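Local coordinates for protein Udp-n-acetylglucosamine pyrophosphorylase (PDB 4BQH) that probably catalyses the transfer of a uridylyl group from UTP to N-acetylglucosamine 1-phosphate, giving UDP-N-acetylglucosamine and diphosphate, at residues N353-I357 and I425-R430. Numbering follows the deposited sequence.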
ATOM      1  N   ASN A 353     -12.415 -10.637  13.673  1.00 11.33           N
ATOM      2  CA  ASN A 353     -12.000  -9.331  14.181  1.00 10.74           C
ATOM      3  C   ASN A 353     -10.645  -8.881  13.628  1.00 10.43           C
ATOM      4  O   ASN A 353      -9.977  -8.037  14.211  1.00  9.86           O
ATOM      5  CB  ASN A 353     -11.957  -9.384  15.722  1.00 11.31           C
ATOM      6  CG  ASN A 353     -12.031  -8.000  16.352  1.00 11.50           C
ATOM      7  OD1 ASN A 353     -12.704  -7.103  15.833  1.00 11.99           O
ATOM      8  ND2 ASN A 353     -11.376  -7.843  17.497  1.00 12.11           N
ATOM      9  N   CYS A 354     -10.236  -9.446  12.492  1.00  9.82           N
ATOM     10  CA  CYS A 354      -8.974  -8.996  11.853  1.00 10.40           C
ATOM     11  C   CYS A 354      -9.326  -8.312  10.547  1.00 10.26           C
ATOM     12  O   CYS A 354      -9.383  -8.956   9.501  1.00 10.18           O
ATOM     13  CB  CYS A 354      -8.021 -10.172  11.618  1.00 11.09           C
ATOM     14  SG  CYS A 354      -7.449 -10.927  13.162  1.00 13.79           S
ATOM     15  N   ALA A 355      -9.613  -7.016  10.625  1.00 10.21           N
ATOM     16  CA  ALA A 355      -9.992  -6.243   9.425  1.00 10.10           C
ATOM     17  C   ALA A 355      -8.797  -5.912   8.526  1.00  9.80           C
ATOM     18  O   ALA A 355      -7.721  -5.524   8.996  1.00  9.54           O
ATOM     19  CB  ALA A 355     -10.719  -4.963   9.838  1.00 10.29           C
ATOM     20  N   ASN A 356      -9.018  -6.058   7.220  1.00 10.00           N
ATOM     21  CA  ASN A 356      -8.015  -5.812   6.215  1.00 10.60           C
ATOM     22  C   ASN A 356      -7.740  -4.311   6.036  1.00 11.16           C
ATOM     23  O   ASN A 356      -8.615  -3.580   5.598  1.00 11.98           O
ATOM     24  CB  ASN A 356      -8.492  -6.435   4.891  1.00 11.13           C
ATOM     25  CG  ASN A 356      -7.501  -6.225   3.770  1.00 11.01           C
ATOM     26  OD1 ASN A 356      -6.295  -6.128   4.011  1.00 11.70           O
ATOM     27  ND2 ASN A 356      -7.999  -6.144   2.544  1.00 11.51           N
ATOM     28  N   ILE A 357      -6.521  -3.860   6.356  1.00 11.85           N
ATOM     29  CA  ILE A 357      -6.145  -2.454   6.116  1.00 12.17           C
ATOM     30  C   ILE A 357      -5.189  -2.303   4.905  1.00 12.25           C
ATOM     31  O   ILE A 357      -4.556  -1.256   4.712  1.00 12.58           O
ATOM     32  CB  ILE A 357      -5.601  -1.753   7.387  1.00 12.76           C
ATOM     33  CG1 ILE A 357      -4.311  -2.415   7.895  1.00 13.01           C
ATOM     34  CG2 ILE A 357      -6.674  -1.744   8.487  1.00 13.02           C
ATOM     35  CD1 ILE A 357      -3.439  -1.477   8.711  1.00 13.95           C
ATOM     36  N   ILE A 425      -0.467 -13.088  10.559  1.00  9.01           N
ATOM     37  CA  ILE A 425      -1.250 -11.873  10.809  1.00  8.95           C
ATOM     38  C   ILE A 425      -0.567 -11.093  11.922  1.00  9.40           C
ATOM     39  O   ILE A 425      -0.150 -11.684  12.944  1.00  9.25           O
ATOM     40  CB  ILE A 425      -2.657 -12.248  11.300  1.00  9.37           C
ATOM     41  CG1 ILE A 425      -3.472 -12.814  10.120  1.00  9.82           C
ATOM     42  CG2 ILE A 425      -3.351 -11.023  11.933  1.00  9.52           C
ATOM     43  CD1 ILE A 425      -4.766 -13.513  10.521  1.00 10.21           C
ATOM     44  N   MET A 426      -0.469  -9.773  11.744  1.00  9.52           N
ATOM     45  CA  MET A 426      -0.021  -8.876  12.815  1.00 10.48           C
ATOM     46  C   MET A 426      -1.167  -7.881  13.071  1.00 10.12           C
ATOM     47  O   MET A 426      -1.472  -7.062  12.222  1.00  9.95           O
ATOM     48  CB  MET A 426       1.285  -8.161  12.433  1.00 11.91           C
ATOM     49  CG  MET A 426       1.876  -7.324  13.570  1.00 14.46           C
ATOM     50  SD  MET A 426       3.561  -6.790  13.148  1.00 20.88           S
ATOM     51  CE  MET A 426       3.236  -5.493  12.051  1.00 17.80           C
ATOM     52  N   GLN A 427      -1.824  -8.026  14.216  1.00 10.13           N
ATOM     53  CA  GLN A 427      -2.963  -7.172  14.567  1.00 10.13           C
ATOM     54  C   GLN A 427      -2.389  -5.912  15.225  1.00  9.96           C
ATOM     55  O   GLN A 427      -1.723  -6.010  16.240  1.00 10.13           O
ATOM     56  CB  GLN A 427      -3.920  -7.907  15.509  1.00 10.70           C
ATOM     57  CG  GLN A 427      -5.162  -7.095  15.919  1.00 11.52           C
ATOM     58  CD  GLN A 427      -6.414  -7.448  15.119  1.00 12.43           C
ATOM     59  OE1 GLN A 427      -6.403  -7.453  13.883  1.00 13.21           O
ATOM     60  NE2 GLN A 427      -7.505  -7.738  15.832  1.00 12.24           N
ATOM     61  N   VAL A 428      -2.659  -4.754  14.629  1.00  9.75           N
ATOM     62  CA  VAL A 428      -2.055  -3.486  15.047  1.00  9.97           C
ATOM     63  C   VAL A 428      -3.132  -2.487  15.492  1.00 10.10           C
ATOM     64  O   VAL A 428      -4.320  -2.693  15.269  1.00  9.38           O
ATOM     65  CB  VAL A 428      -1.156  -2.850  13.942  1.00 10.44           C
ATOM     66  CG1 VAL A 428       0.004  -3.768  13.586  1.00 10.58           C
ATOM     67  CG2 VAL A 428      -1.964  -2.483  12.685  1.00 10.76           C
ATOM     68  N   ASP A 429      -2.662  -1.404  16.105  1.00 11.08           N
ATOM     69  CA  ASP A 429      -3.468  -0.333  16.637  1.00 12.53           C
ATOM     70  C   ASP A 429      -3.905   0.601  15.496  1.00 11.76           C
ATOM     71  O   ASP A 429      -3.081   1.329  14.951  1.00 11.33           O
ATOM     72  CB  ASP A 429      -2.565   0.403  17.651  1.00 14.77           C
ATOM     73  CG  ASP A 429      -3.328   1.259  18.626  1.00 17.57           C
ATOM     74  OD1 ASP A 429      -4.281   1.954  18.193  1.00 18.51           O
ATOM     75  OD2 ASP A 429      -2.923   1.252  19.837  1.00 19.55           O
ATOM     76  N   ARG A 430      -5.197   0.614  15.167  1.00 11.63           N
ATOM     77  CA  ARG A 430      -5.693   1.336  13.990  1.00 12.31           C
ATOM     78  C   ARG A 430      -5.295   2.805  14.037  1.00 13.02           C
ATOM     79  O   ARG A 430      -4.863   3.383  13.052  1.00 13.45           O
ATOM     80  CB  ARG A 430      -7.223   1.215  13.869  1.00 12.77           C
ATOM     81  CG  ARG A 430      -7.787   1.916  12.630  1.00 13.57           C
ATOM     82  CD  ARG A 430      -9.312   1.973  12.665  1.00 14.63           C
ATOM     83  NE  ARG A 430      -9.908   0.638  12.694  1.00 14.81           N
ATOM     84  CZ  ARG A 430     -10.780   0.169  11.791  1.00 15.71           C
ATOM     85  NH1 ARG A 430     -11.156   0.907  10.750  1.00 14.81           N
ATOM     86  NH2 ARG A 430     -11.270  -1.059  11.933  1.00 15.82           N
TER
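Q427 stretches its carboxamide across to the backbone of N353 and C354. Q427 and C354, the two residues with the most surface buried here, and I357 together make up over half of the surface buried between 353-357 and 425-430. CG of Q427 stands anti to the backbone N (chi1 -179°), and the chain then bends at chi2, bringing the amide up to the residues just before strand 355-357. There NE2 donates to N353 O at 3.0 Å in a nearly straight bond. The acceptor lies close to the plane of the Q427 amide, whereas NE2 approaches from above the plane of the N353 carbonyl. The other end of the amide is held as well: OE1 is hydrogen-bonded to T308 OG1, so two bonds fix the flip of the group. OE1 also packs against C354, 3.6 Å from CA of C354 and 3.7 Å from SG of C354. The C354 thiol, anti to its own carbonyl carbon, is directed along the contact to I425, where SG meets CG2 of I425 at 4.3 Å. Both segments contribute a strand to the mixed sheet of this GT-A-type uridylyltransferase. Strand 304-309 pairs antiparallel with 355-357 and parallel with 423-427, and thus lies between them as a common neighbour; the contact reaches over this shared strand, and the side chains of C354 and I425 both rest on T308. Farther along, I357 adds an apolar contact, with CD1 of I357 4.4 Å from CG2 of V428. R430 sends its long side chain back toward A355, whose CB sits 4.5 Å from NH2 of R430. The guanidinium is held mainly by a salt bridge to E316 and a hydrogen bond to the carbonyl of P310.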